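PDB 3HHL: RPA0582 from Rhodopseudomonas palustris, which is of unknown function but belongs to the DUF1330 family, in the dimeric alpha-beta-barrel clan. Local coordinates for residues A14-N19 / G23-L28. Numbering follows the deposited sequence.
Sequences AQFRAN and GPIHML
F16 on the short helix 10-18 packs against I25 and M27 at the start of strand 25-33, a small buried apolar contact with a Met-aromatic component. It joins the helix before the first strand to the antiparallel sheet of an alpha-beta-barrel subunit, consistent with the DUF1330 family. Two residues apart on strand 25-33, I25 and M27 turn their side chains to the same sheet face, where the phenyl ring of F16 reaches across from helix 10-18. The backbones stay well separated, with the CA atoms of F16 and I25 10.7 Å apart, and side chains alone bridge the gap. The CB of F16 already points toward the strand, and with CG anti to the backbone N (chi1 -179°) the ring extends across the gap. Its far end does the touching: CZ of F16 meets CD1 of I25 at 3.8 Å, the ring and the isoleucine chain crossing at about a right angle. M27, a selenomethionine, is bent at both chi2 and chi3, and its SE lies at the edge of the F16 ring, 5.5 Å from the centroid. Together the two segments bury 96 Å². Other parts of the subunit complete the apolar cluster: V98 and F101 of helix 98-106 and F13 all meet F16, while R128 makes a cation-pi contact with its ring. Apolar side chains of the other chain of the assembly also pack on F16 and on M27, so the contact borders that second chain. From M27 the terminal methyl CE makes the closest approach to F16, 4.0 Å from CE1 on the ring.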
ATOM      1  N   ALA C  14      -6.222  -7.521  19.198  1.00 33.02           N
ATOM      2  CA  ALA C  14      -5.491  -7.898  20.406  1.00 33.28           C
ATOM      3  C   ALA C  14      -3.986  -7.935  20.074  1.00 33.18           C
ATOM      4  O   ALA C  14      -3.152  -7.417  20.825  1.00 33.21           O
ATOM      5  CB  ALA C  14      -5.991  -9.256  20.971  1.00 32.29           C
ATOM      6  N   GLN C  15      -3.660  -8.510  18.923  1.00 32.61           N
ATOM      7  CA  GLN C  15      -2.295  -8.557  18.457  1.00 33.06           C
ATOM      8  C   GLN C  15      -1.679  -7.168  18.264  1.00 33.23           C
ATOM      9  O   GLN C  15      -0.503  -6.987  18.542  1.00 33.90           O
ATOM     10  CB  GLN C  15      -2.208  -9.336  17.152  1.00 33.20           C
ATOM     11  CG  GLN C  15      -2.164 -10.857  17.354  1.00 35.49           C
ATOM     12  CD  GLN C  15      -2.286 -11.628  16.048  1.00 36.56           C
ATOM     13  OE1 GLN C  15      -2.935 -11.171  15.115  1.00 38.71           O
ATOM     14  NE2 GLN C  15      -1.663 -12.789  15.979  1.00 35.41           N
ATOM     15  N   PHE C  16      -2.476  -6.227  17.764  1.00 32.97           N
ATOM     16  CA  PHE C  16      -2.085  -4.824  17.581  1.00 32.60           C
ATOM     17  C   PHE C  16      -1.698  -4.215  18.921  1.00 32.21           C
ATOM     18  O   PHE C  16      -0.627  -3.681  19.051  1.00 32.65           O
ATOM     19  CB  PHE C  16      -3.258  -4.085  16.939  1.00 33.15           C
ATOM     20  CG  PHE C  16      -3.013  -2.648  16.664  1.00 32.79           C
ATOM     21  CD1 PHE C  16      -2.452  -2.249  15.484  1.00 34.50           C
ATOM     22  CD2 PHE C  16      -3.422  -1.685  17.561  1.00 33.91           C
ATOM     23  CE1 PHE C  16      -2.223  -0.894  15.231  1.00 36.02           C
ATOM     24  CE2 PHE C  16      -3.197  -0.357  17.325  1.00 34.80           C
ATOM     25  CZ  PHE C  16      -2.595   0.046  16.163  1.00 35.41           C
ATOM     26  N   ARG C  17      -2.562  -4.360  19.921  1.00 31.73           N
ATOM     27  CA  ARG C  17      -2.304  -3.864  21.262  0.50 31.07           C
ATOM     28  C   ARG C  17      -1.107  -4.569  21.903  1.00 31.11           C
ATOM     29  O   ARG C  17      -0.312  -3.942  22.622  1.00 31.48           O
ATOM     30  CB  ARG C  17      -3.549  -4.059  22.134  0.50 31.16           C
ATOM     31  CG  ARG C  17      -4.784  -3.246  21.695  0.50 30.32           C
ATOM     32  CD  ARG C  17      -5.990  -3.496  22.606  0.50 29.87           C
ATOM     33  NE  ARG C  17      -6.485  -4.857  22.473  0.50 29.14           N
ATOM     34  CZ  ARG C  17      -7.737  -5.224  22.695  0.50 27.02           C
ATOM     35  NH1 ARG C  17      -8.633  -4.317  23.073  0.50 26.81           N
ATOM     36  NH2 ARG C  17      -8.078  -6.496  22.550  0.50 23.87           N
ATOM     37  N   ALA C  18      -0.980  -5.872  21.663  1.00 30.91           N
ATOM     38  CA  ALA C  18       0.140  -6.668  22.235  1.00 30.67           C
ATOM     39  C   ALA C  18       1.517  -6.098  21.819  1.00 31.11           C
ATOM     40  O   ALA C  18       2.465  -6.059  22.601  1.00 31.45           O
ATOM     41  CB  ALA C  18       0.030  -8.088  21.786  1.00 30.05           C
ATOM     42  N   ASN C  19       1.606  -5.631  20.575  1.00 30.85           N
ATOM     43  CA  ASN C  19       2.812  -5.068  20.084  1.00 30.28           C
ATOM     44  C   ASN C  19       2.857  -3.551  20.324  1.00 30.45           C
ATOM     45  O   ASN C  19       2.539  -2.749  19.450  1.00 30.54           O
ATOM     46  CB  ASN C  19       2.997  -5.367  18.628  1.00 29.27           C
ATOM     47  CG  ASN C  19       4.347  -4.936  18.161  1.00 28.77           C
ATOM     48  OD1 ASN C  19       5.195  -4.489  18.977  1.00 28.91           O
ATOM     49  ND2 ASN C  19       4.580  -5.052  16.885  1.00 23.85           N
ATOM     50  N   GLY C  23       7.263   4.128  19.563  1.00 28.24           N
ATOM     51  CA  GLY C  23       7.643   4.761  18.316  1.00 28.83           C
ATOM     52  C   GLY C  23       6.412   4.949  17.462  1.00 28.72           C
ATOM     53  O   GLY C  23       5.426   4.325  17.682  1.00 28.83           O
ATOM     54  N   PRO C  24       6.469   5.850  16.500  1.00 29.69           N
ATOM     55  CA  PRO C  24       5.357   6.067  15.616  1.00 29.24           C
ATOM     56  C   PRO C  24       4.977   4.795  14.906  1.00 29.92           C
ATOM     57  O   PRO C  24       5.811   3.908  14.728  1.00 29.93           O
ATOM     58  CB  PRO C  24       5.919   7.044  14.582  1.00 28.80           C
ATOM     59  CG  PRO C  24       7.017   7.688  15.229  1.00 28.80           C
ATOM     60  CD  PRO C  24       7.611   6.724  16.165  1.00 29.52           C
ATOM     61  N   ILE C  25       3.711   4.732  14.537  1.00 30.50           N
ATOM     62  CA  ILE C  25       3.160   3.700  13.726  1.00 31.69           C
ATOM     63  C   ILE C  25       2.621   4.407  12.516  1.00 32.48           C
ATOM     64  O   ILE C  25       2.086   5.500  12.632  1.00 33.78           O
ATOM     65  CB  ILE C  25       2.024   2.900  14.412  1.00 31.11           C
ATOM     66  CG1 ILE C  25       0.903   3.800  14.929  1.00 31.60           C
ATOM     67  CG2 ILE C  25       2.577   2.138  15.575  1.00 32.20           C
ATOM     68  CD1 ILE C  25      -0.329   3.041  15.441  1.00 27.02           C
ATOM     69  N   HIS C  26       2.828   3.811  11.354  1.00 32.93           N
ATOM     70  CA  HIS C  26       2.278   4.290  10.104  1.00 33.06           C
ATOM     71  C   HIS C  26       1.242   3.323   9.635  1.00 32.99           C
ATOM     72  O   HIS C  26       1.491   2.132   9.528  1.00 33.97           O
ATOM     73  CB  HIS C  26       3.367   4.404   9.042  1.00 32.77           C
ATOM     74  CG  HIS C  26       4.121   5.688   9.107  1.00 32.68           C
ATOM     75  ND1 HIS C  26       5.076   6.036   8.177  1.00 28.66           N
ATOM     76  CD2 HIS C  26       4.102   6.681  10.034  1.00 33.22           C
ATOM     77  CE1 HIS C  26       5.604   7.194   8.529  1.00 31.67           C
ATOM     78  NE2 HIS C  26       5.029   7.614   9.646  1.00 30.41           N
HETATM   79  N   MSE C  27       0.076   3.847   9.340  1.00 33.47           N
HETATM   80  CA  MSE C  27      -1.057   3.045   8.985  1.00 33.33           C
HETATM   81  C   MSE C  27      -1.377   3.299   7.497  1.00 33.51           C
HETATM   82  O   MSE C  27      -1.934   4.341   7.117  1.00 32.79           O
HETATM   83  CB  MSE C  27      -2.222   3.423   9.863  1.00 33.37           C
HETATM   84  CG  MSE C  27      -1.971   3.288  11.344  1.00 34.55           C
HETATM   85 SE   MSE C  27      -1.565   1.508  11.904  1.00 41.07          SE
HETATM   86  CE  MSE C  27      -3.283   0.692  11.671  1.00 37.77           C
ATOM     87  N   LEU C  28      -1.005   2.327   6.664  1.00 33.18           N
ATOM     88  CA  LEU C  28      -1.285   2.379   5.229  1.00 32.80           C
ATOM     89  C   LEU C  28      -2.691   1.903   4.989  1.00 32.83           C
ATOM     90  O   LEU C  28      -3.015   0.758   5.307  1.00 32.89           O
ATOM     91  CB  LEU C  28      -0.303   1.524   4.455  1.00 31.89           C
ATOM     92  CG  LEU C  28      -0.533   1.355   2.958  1.00 32.12           C
ATOM     93  CD1 LEU C  28      -0.654   2.698   2.217  1.00 29.87           C
ATOM     94  CD2 LEU C  28       0.593   0.490   2.352  1.00 30.72           C
TER